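Local structure of ribonucleoside-diphosphate reductase (Pseudomonas aeruginosa, 5IM3) at residues 47-52 and 81-86; 51-56 and 73-78. The protein probably reduces ribonucleoside diphosphates to the deoxyribonucleotides needed for DNA synthesis, as an allosteric enzyme that binds dATP in its N-terminal ATP cone. All coordinates share one frame; numbering follows the deposited sequence.

Interaction 1: 47-52 and 81-86. With DTP (2'-deoxyadenosine 5'-triphosphate), chain C; DTP (2'-deoxyadenosine 5'-triphosphate), chain D.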
loop_
_atom_site.group_PDB
_atom_site.type_symbol
_atom_site.label_atom_id
_atom_site.label_comp_id
_atom_site.label_asym_id
_atom_site.label_seq_id
_atom_site.Cartn_x
_atom_site.Cartn_y
_atom_site.Cartn_z
ATOM N N ASP A 47 -41.543 47.532 11.304
ATOM C CA ASP A 47 -42.994 47.393 11.363
ATOM C C ASP A 47 -43.567 46.924 10.031
ATOM O O ASP A 47 -44.450 46.060 9.996
ATOM C CB ASP A 47 -43.623 48.725 11.779
ATOM C CG ASP A 47 -45.134 48.648 11.894
ATOM O OD1 ASP A 47 -45.643 47.614 12.375
ATOM O OD2 ASP A 47 -45.810 49.624 11.502
ATOM N N LYS A 48 -43.080 47.483 8.920
ATOM C CA LYS A 48 -43.597 47.087 7.612
ATOM C C LYS A 48 -43.365 45.603 7.355
ATOM O O LYS A 48 -44.204 44.935 6.738
ATOM C CB LYS A 48 -42.953 47.937 6.514
ATOM C CG LYS A 48 -43.233 49.431 6.640
ATOM C CD LYS A 48 -44.719 49.741 6.517
ATOM C CE LYS A 48 -44.984 51.236 6.577
ATOM N NZ LYS A 48 -46.432 51.558 6.421
ATOM N N ILE A 49 -42.236 45.067 7.821
ATOM C CA ILE A 49 -42.002 43.630 7.718
ATOM C C ILE A 49 -42.917 42.877 8.674
ATOM O O ILE A 49 -43.539 41.873 8.307
ATOM C CB ILE A 49 -40.522 43.302 7.991
ATOM C CG1 ILE A 49 -39.642 43.884 6.883
ATOM C CG2 ILE A 49 -40.322 41.787 8.103
ATOM C CD1 ILE A 49 -38.155 43.681 7.089
ATOM N N THR A 50 -43.004 43.348 9.920
ATOM C CA THR A 50 -43.857 42.695 10.906
ATOM C C THR A 50 -45.313 42.688 10.457
ATOM O O THR A 50 -46.012 41.679 10.609
ATOM C CB THR A 50 -43.717 43.395 12.258
ATOM O OG1 THR A 50 -42.380 43.231 12.745
ATOM C CG2 THR A 50 -44.698 42.822 13.275
ATOM N N VAL A 51 -45.791 43.808 9.912
ATOM C CA VAL A 51 -47.164 43.865 9.422
ATOM C C VAL A 51 -47.353 42.885 8.272
ATOM O O VAL A 51 -48.344 42.147 8.223
ATOM C CB VAL A 51 -47.523 45.307 9.012
ATOM C CG1 VAL A 51 -48.835 45.348 8.249
ATOM C CG2 VAL A 51 -47.606 46.203 10.239
ATOM N N ALA A 52 -46.400 42.849 7.337
ATOM C CA ALA A 52 -46.542 41.991 6.165
ATOM C C ALA A 52 -46.691 40.527 6.568
ATOM O O ALA A 52 -47.624 39.843 6.132
ATOM C CB ALA A 52 -45.342 42.174 5.235
ATOM N N GLN A 81 -34.440 37.930 12.395
ATOM C CA GLN A 81 -33.415 37.270 11.594
ATOM C C GLN A 81 -33.381 37.793 10.164
ATOM O O GLN A 81 -32.374 37.601 9.474
ATOM C CB GLN A 81 -33.623 35.753 11.605
ATOM C CG GLN A 81 -34.966 35.278 11.083
ATOM C CD GLN A 81 -35.208 33.806 11.376
ATOM O OE1 GLN A 81 -34.780 33.288 12.408
ATOM N NE2 GLN A 81 -35.892 33.125 10.465
ATOM N N VAL A 82 -34.444 38.456 9.707
ATOM C CA VAL A 82 -34.385 39.159 8.429
ATOM C C VAL A 82 -33.587 40.446 8.572
ATOM O O VAL A 82 -32.612 40.676 7.847
ATOM C CB VAL A 82 -35.807 39.432 7.899
ATOM C CG1 VAL A 82 -35.778 40.450 6.750
ATOM C CG2 VAL A 82 -36.457 38.134 7.441
ATOM N N THR A 83 -33.992 41.308 9.509
ATOM C CA THR A 83 -33.256 42.544 9.742
ATOM C C THR A 83 -31.798 42.263 10.079
ATOM O O THR A 83 -30.912 43.037 9.699
ATOM C CB THR A 83 -33.920 43.346 10.865
ATOM O OG1 THR A 83 -35.263 43.679 10.488
ATOM C CG2 THR A 83 -33.148 44.630 11.154
ATOM N N ALA A 84 -31.531 41.161 10.783
ATOM C CA ALA A 84 -30.153 40.809 11.108
ATOM C C ALA A 84 -29.366 40.452 9.854
ATOM O O ALA A 84 -28.185 40.799 9.738
ATOM C CB ALA A 84 -30.131 39.649 12.103
ATOM N N THR A 85 -30.004 39.767 8.901
ATOM C CA THR A 85 -29.308 39.374 7.680
ATOM C C THR A 85 -28.784 40.593 6.928
ATOM O O THR A 85 -27.644 40.592 6.446
ATOM C CB THR A 85 -30.239 38.555 6.785
ATOM O OG1 THR A 85 -30.794 37.468 7.535
ATOM C CG2 THR A 85 -29.479 37.997 5.587
ATOM N N PHE A 86 -29.602 41.643 6.816
ATOM C CA PHE A 86 -29.157 42.858 6.140
ATOM C C PHE A 86 -28.039 43.551 6.909
ATOM O O PHE A 86 -27.154 44.158 6.295
ATOM C CB PHE A 86 -30.340 43.809 5.941
ATOM C CG PHE A 86 -31.362 43.312 4.953
ATOM C CD1 PHE A 86 -30.970 42.791 3.731
ATOM C CD2 PHE A 86 -32.715 43.361 5.252
ATOM C CE1 PHE A 86 -31.905 42.333 2.822
ATOM C CE2 PHE A 86 -33.658 42.901 4.346
ATOM C CZ PHE A 86 -33.252 42.386 3.130
HETATM P PG DTP C . -47.403 49.710 -0.446
HETATM O O1G DTP C . -47.862 50.419 0.771
HETATM O O2G DTP C . -47.715 48.203 -0.410
HETATM O O3G DTP C . -47.998 50.282 -1.718
HETATM P PB DTP C . -44.826 48.532 -0.463
HETATM O O1B DTP C . -45.277 47.398 -1.296
HETATM O O2B DTP C . -43.391 48.922 -0.764
HETATM O O3B DTP C . -45.821 49.764 -0.610
HETATM P PA DTP C . -45.983 46.981 1.593
HETATM O O1A DTP C . -46.353 47.214 3.002
HETATM O O2A DTP C . -47.172 46.773 0.650
HETATM O O3A DTP C . -45.040 48.146 1.063
HETATM O "O5'" DTP C . -45.015 45.784 1.430
HETATM C "C5'" DTP C . -43.853 45.837 2.263
HETATM C "C4'" DTP C . -42.820 44.834 1.825
HETATM O "O4'" DTP C . -41.563 45.508 1.629
HETATM C "C3'" DTP C . -42.526 43.778 2.881
HETATM O "O3'" DTP C . -41.977 42.592 2.307
HETATM C "C2'" DTP C . -41.509 44.484 3.768
HETATM C "C1'" DTP C . -40.815 45.474 2.839
HETATM N N9 DTP C . -40.726 46.832 3.372
HETATM C C8 DTP C . -41.658 47.834 3.322
HETATM N N7 DTP C . -41.317 48.917 3.978
HETATM C C5 DTP C . -40.068 48.608 4.493
HETATM C C6 DTP C . -39.165 49.337 5.288
HETATM N N6 DTP C . -39.447 50.532 5.821
HETATM N N1 DTP C . -37.986 48.750 5.592
HETATM C C2 DTP C . -37.748 47.514 5.142
HETATM N N3 DTP C . -38.538 46.721 4.418
HETATM C C4 DTP C . -39.687 47.330 4.119
HETATM P PG DTP D . -48.693 45.946 -3.752
HETATM O O1G DTP D . -48.319 46.790 -2.637
HETATM O O2G DTP D . -50.168 45.748 -3.894
HETATM O O3G DTP D . -48.121 46.402 -5.061
HETATM P PB DTP D . -47.431 43.795 -2.259
HETATM O O1B DTP D . -46.485 44.703 -1.588
HETATM O O2B DTP D . -46.730 42.501 -2.646
HETATM O O3B DTP D . -48.079 44.495 -3.533
HETATM P PA DTP D . -49.309 44.383 -0.150
HETATM O O1A DTP D . -50.765 44.147 -0.076
HETATM O O2A DTP D . -48.981 45.869 -0.371
HETATM O O3A DTP D . -48.676 43.505 -1.316
HETATM O "O5'" DTP D . -48.497 43.888 1.101
HETATM C "C5'" DTP D . -48.847 42.642 1.723
HETATM C "C4'" DTP D . -47.669 41.702 1.809
HETATM O "O4'" DTP D . -47.863 40.814 2.930
HETATM C "C3'" DTP D . -47.459 40.815 0.574
HETATM O "O3'" DTP D . -46.140 40.981 0.054
HETATM C "C2'" DTP D . -47.645 39.387 1.088
HETATM C "C1'" DTP D . -48.277 39.548 2.460
HETATM N N9 DTP D . -49.737 39.484 2.483
HETATM C C8 DTP D . -50.641 40.500 2.639
HETATM N N7 DTP D . -51.893 40.119 2.557
HETATM C C5 DTP D . -51.807 38.753 2.335
HETATM C C6 DTP D . -52.784 37.757 2.154
HETATM N N6 DTP D . -54.095 38.004 2.097
HETATM N N1 DTP D . -52.361 36.487 1.984
HETATM C C2 DTP D . -51.049 36.242 1.985
HETATM N N3 DTP D . -50.036 37.098 2.126
HETATM C C4 DTP D . -50.483 38.347 2.297
#
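Ile49 and Val82 meet through single methyl groups. CD1 of Ile49 comes to 4.0 Å from CG1 of Val82, and the two side chains cross obliquely, so the touch is slight and the segments bury little of each other. Ile49 reaches this far because its longer branch is extended: CG1 stands anti to the carbonyl carbon (chi1 -66°) and CD1 continues outward (chi2 177°). Thr83 lies beside the same methyl, its OG1 4.5 Å from Ile49 CD1, but that hydroxyl is engaged elsewhere, in hydrogen bonds with Asp46, Tyr44 and the carbonyl of Thr79.

The branch that reaches Val82 also lies against a nucleotide. CG1 of Ile49 packs on the chain C dATP, 3.7 Å from its C2', the carbon that bears no hydroxyl in a deoxyribose. One residue earlier, CB and CG of Lys48 lie beside N7 of the same adenine, CB at 3.2 Å from it. Ala52, a turn further along the helix, touches both nucleotides with its CB, which is 4.0 Å from C3' of the chain C molecule and 3.7 Å from O4' of the chain D molecule.

Ile101 of helix 98-111 touches both Ile49 and Phe86, and Tyr44 also touches these two residues. No hydrogen bond joins 47-52 to 81-86. The chemistry therefore implies a pocket wall held by dispersion and shape: Ile49 offers hydrocarbon to the sugar and to the neighbouring helix alike, while Gln102, Tyr124, Arg132 and Arg37 are among the residues that hydrogen-bond dATP.

Interaction 2: 51-56 and 73-78. With DTP (2'-deoxyadenosine 5'-triphosphate), chain D.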
loop_
_atom_site.group_PDB
_atom_site.type_symbol
_atom_site.label_atom_id
_atom_site.label_comp_id
_atom_site.label_asym_id
_atom_site.label_seq_id
_atom_site.Cartn_x
_atom_site.Cartn_y
_atom_site.Cartn_z
ATOM N N VAL A 51 -45.791 43.808 9.912
ATOM C CA VAL A 51 -47.164 43.865 9.422
ATOM C C VAL A 51 -47.353 42.885 8.272
ATOM O O VAL A 51 -48.344 42.147 8.223
ATOM C CB VAL A 51 -47.523 45.307 9.012
ATOM C CG1 VAL A 51 -48.835 45.348 8.249
ATOM C CG2 VAL A 51 -47.606 46.203 10.239
ATOM N N ALA A 52 -46.400 42.849 7.337
ATOM C CA ALA A 52 -46.542 41.991 6.165
ATOM C C ALA A 52 -46.691 40.527 6.568
ATOM O O ALA A 52 -47.624 39.843 6.132
ATOM C CB ALA A 52 -45.342 42.174 5.235
ATOM N N ILE A 53 -45.779 40.032 7.406
ATOM C CA ILE A 53 -45.833 38.633 7.823
ATOM C C ILE A 53 -47.109 38.361 8.612
ATOM O O ILE A 53 -47.725 37.296 8.475
ATOM C CB ILE A 53 -44.578 38.270 8.639
ATOM C CG1 ILE A 53 -43.315 38.525 7.814
ATOM C CG2 ILE A 53 -44.634 36.807 9.088
ATOM C CD1 ILE A 53 -42.027 38.267 8.565
ATOM N N THR A 54 -47.520 39.308 9.458
ATOM C CA THR A 54 -48.736 39.115 10.241
ATOM C C THR A 54 -49.958 38.989 9.338
ATOM O O THR A 54 -50.854 38.181 9.606
ATOM C CB THR A 54 -48.916 40.267 11.230
ATOM O OG1 THR A 54 -47.751 40.379 12.054
ATOM C CG2 THR A 54 -50.134 40.030 12.116
ATOM N N LYS A 55 -50.013 39.785 8.266
ATOM C CA LYS A 55 -51.100 39.649 7.301
ATOM C C LYS A 55 -51.193 38.221 6.780
ATOM O O LYS A 55 -52.291 37.670 6.645
ATOM C CB LYS A 55 -50.904 40.615 6.132
ATOM C CG LYS A 55 -51.007 42.098 6.469
ATOM C CD LYS A 55 -51.042 42.926 5.183
ATOM C CE LYS A 55 -50.778 44.409 5.420
ATOM N NZ LYS A 55 -49.799 44.978 4.435
ATOM N N ALA A 56 -50.046 37.603 6.484
ATOM C CA ALA A 56 -50.052 36.264 5.904
ATOM C C ALA A 56 -50.500 35.214 6.912
ATOM O O ALA A 56 -51.141 34.229 6.533
ATOM C CB ALA A 56 -48.664 35.921 5.362
ATOM N N ASP A 73 -44.992 36.320 18.788
ATOM C CA ASP A 73 -43.653 35.832 19.102
ATOM C C ASP A 73 -42.950 35.316 17.852
ATOM O O ASP A 73 -41.755 35.562 17.656
ATOM C CB ASP A 73 -43.732 34.732 20.163
ATOM C CG ASP A 73 -42.409 34.495 20.861
ATOM O OD1 ASP A 73 -41.592 35.438 20.927
ATOM O OD2 ASP A 73 -42.192 33.368 21.356
ATOM N N THR A 74 -43.678 34.602 16.992
ATOM C CA THR A 74 -43.080 34.050 15.780
ATOM C C THR A 74 -42.692 35.153 14.803
ATOM O O THR A 74 -41.570 35.170 14.285
ATOM C CB THR A 74 -44.049 33.072 15.116
ATOM O OG1 THR A 74 -44.445 32.073 16.061
ATOM C CG2 THR A 74 -43.396 32.397 13.919
ATOM N N VAL A 75 -43.613 36.081 14.532
ATOM C CA VAL A 75 -43.352 37.128 13.547
ATOM C C VAL A 75 -42.113 37.925 13.934
ATOM O O VAL A 75 -41.196 38.113 13.125
ATOM C CB VAL A 75 -44.583 38.041 13.397
ATOM C CG1 VAL A 75 -44.294 39.177 12.429
ATOM C CG2 VAL A 75 -45.788 37.239 12.922
ATOM N N ARG A 76 -42.067 38.407 15.178
ATOM C CA ARG A 76 -40.934 39.213 15.615
ATOM C C ARG A 76 -39.636 38.419 15.582
ATOM O O ARG A 76 -38.555 39.003 15.444
ATOM C CB ARG A 76 -41.188 39.760 17.019
ATOM C CG ARG A 76 -42.334 40.754 17.089
ATOM C CD ARG A 76 -42.599 41.198 18.521
ATOM N NE ARG A 76 -41.448 41.878 19.118
ATOM C CZ ARG A 76 -41.399 42.315 20.375
ATOM N NH1 ARG A 76 -42.431 42.148 21.187
ATOM N NH2 ARG A 76 -40.312 42.921 20.828
ATOM N N ARG A 77 -39.717 37.094 15.712
ATOM C CA ARG A 77 -38.527 36.269 15.541
ATOM C C ARG A 77 -38.105 36.224 14.079
ATOM O O ARG A 77 -36.918 36.366 13.762
ATOM C CB ARG A 77 -38.787 34.859 16.072
ATOM C CG ARG A 77 -37.586 33.928 15.980
ATOM C CD ARG A 77 -37.918 32.531 16.486
ATOM N NE ARG A 77 -39.000 31.915 15.723
ATOM C CZ ARG A 77 -38.851 31.352 14.527
ATOM N NH1 ARG A 77 -37.662 31.327 13.938
ATOM N NH2 ARG A 77 -39.898 30.818 13.911
ATOM N N LEU A 78 -39.065 36.034 13.173
ATOM C CA LEU A 78 -38.756 36.045 11.748
ATOM C C LEU A 78 -38.278 37.421 11.302
ATOM O O LEU A 78 -37.328 37.532 10.519
ATOM C CB LEU A 78 -39.985 35.618 10.945
ATOM C CG LEU A 78 -40.548 34.227 11.242
ATOM C CD1 LEU A 78 -41.851 34.027 10.490
ATOM C CD2 LEU A 78 -39.549 33.144 10.876
HETATM P PG DTP D . -48.693 45.946 -3.752
HETATM O O1G DTP D . -48.319 46.790 -2.637
HETATM O O2G DTP D . -50.168 45.748 -3.894
HETATM O O3G DTP D . -48.121 46.402 -5.061
HETATM P PB DTP D . -47.431 43.795 -2.259
HETATM O O1B DTP D . -46.485 44.703 -1.588
HETATM O O2B DTP D . -46.730 42.501 -2.646
HETATM O O3B DTP D . -48.079 44.495 -3.533
HETATM P PA DTP D . -49.309 44.383 -0.150
HETATM O O1A DTP D . -50.765 44.147 -0.076
HETATM O O2A DTP D . -48.981 45.869 -0.371
HETATM O O3A DTP D . -48.676 43.505 -1.316
HETATM O "O5'" DTP D . -48.497 43.888 1.101
HETATM C "C5'" DTP D . -48.847 42.642 1.723
HETATM C "C4'" DTP D . -47.669 41.702 1.809
HETATM O "O4'" DTP D . -47.863 40.814 2.930
HETATM C "C3'" DTP D . -47.459 40.815 0.574
HETATM O "O3'" DTP D . -46.140 40.981 0.054
HETATM C "C2'" DTP D . -47.645 39.387 1.088
HETATM C "C1'" DTP D . -48.277 39.548 2.460
HETATM N N9 DTP D . -49.737 39.484 2.483
HETATM C C8 DTP D . -50.641 40.500 2.639
HETATM N N7 DTP D . -51.893 40.119 2.557
HETATM C C5 DTP D . -51.807 38.753 2.335
HETATM C C6 DTP D . -52.784 37.757 2.154
HETATM N N6 DTP D . -54.095 38.004 2.097
HETATM N N1 DTP D . -52.361 36.487 1.984
HETATM C C2 DTP D . -51.049 36.242 1.985
HETATM N N3 DTP D . -50.036 37.098 2.126
HETATM C C4 DTP D . -50.483 38.347 2.297
#
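This is an apolar helix-to-helix contact within the N-terminal ATP cone, between the middle of helix 46-60 and the first half of helix 69-88, two helices that follow one another in the chain. The short segments run roughly antiparallel, at 137° between their N-to-C directions, and their axes approach to 9.5 Å.

Ile53 and Val75 form the centre, their CA atoms only 6.4 Å apart. The two side chains lie side by side, pointing opposite ways. CB of Ile53 lies 3.9 Å from CG1 of Val75, and its CG2 methyl packs on Val75 CG2, so both methyls of the valine are used. The other branch of Ile53 is extended (chi2 177°) and carries CD1 to 4.1 Å from CB of Leu78, one turn further on. Thr54 stands roughly perpendicular to Val75 and brings its OG1 to 3.7 Å from Val75 CG1. This hydroxyl is hydrogen-bonded to the carbonyl of Thr50 in its own helix, which satisfies it although it faces hydrocarbon.

The other side of helix 46-60 carries the chain D dATP. Lys55 passes over the C8 end of the adenine face, its CB 3.5 Å from C8, and on toward the sugar, where its NZ is 3.7 Å from O5'. Ala56 CB sits over the same face at N3, 3.7 Å away.

Helix 98-111 adds Val105 and Leu109 against Ile53, and Ala108 and Leu109 against Leu78. Phe57, further along helix 46-60, covers Val75, and Tyr121 of helix 115-138 packs on Ala52 and Ala56. At the outer side of helix 69-88, Asp73 is hydrogen-bonded to Tyr829 of the second subunit.

How the interactions relate
Interactions 1 and 2 are successive parts of one interface between helices 46-60 and 69-88, with centres 8 Å apart. Ile49 lies by Val82 and Ile53 by Val75, so a step forward along the first helix is a step back along the second. The two interactions share Val51 and Ala52 and touch directly where the O atom of Thr50 lies 3.5 Å from CG1 of Val75. Both border the double dATP site of the cone: Ile49 in interaction 1 packs on the chain C nucleotide, while Lys55 and Ala56 beside interaction 2 line the chain D one. Gln102 lies about 7 Å from both Ile49 and Ile53, side chain to side chain.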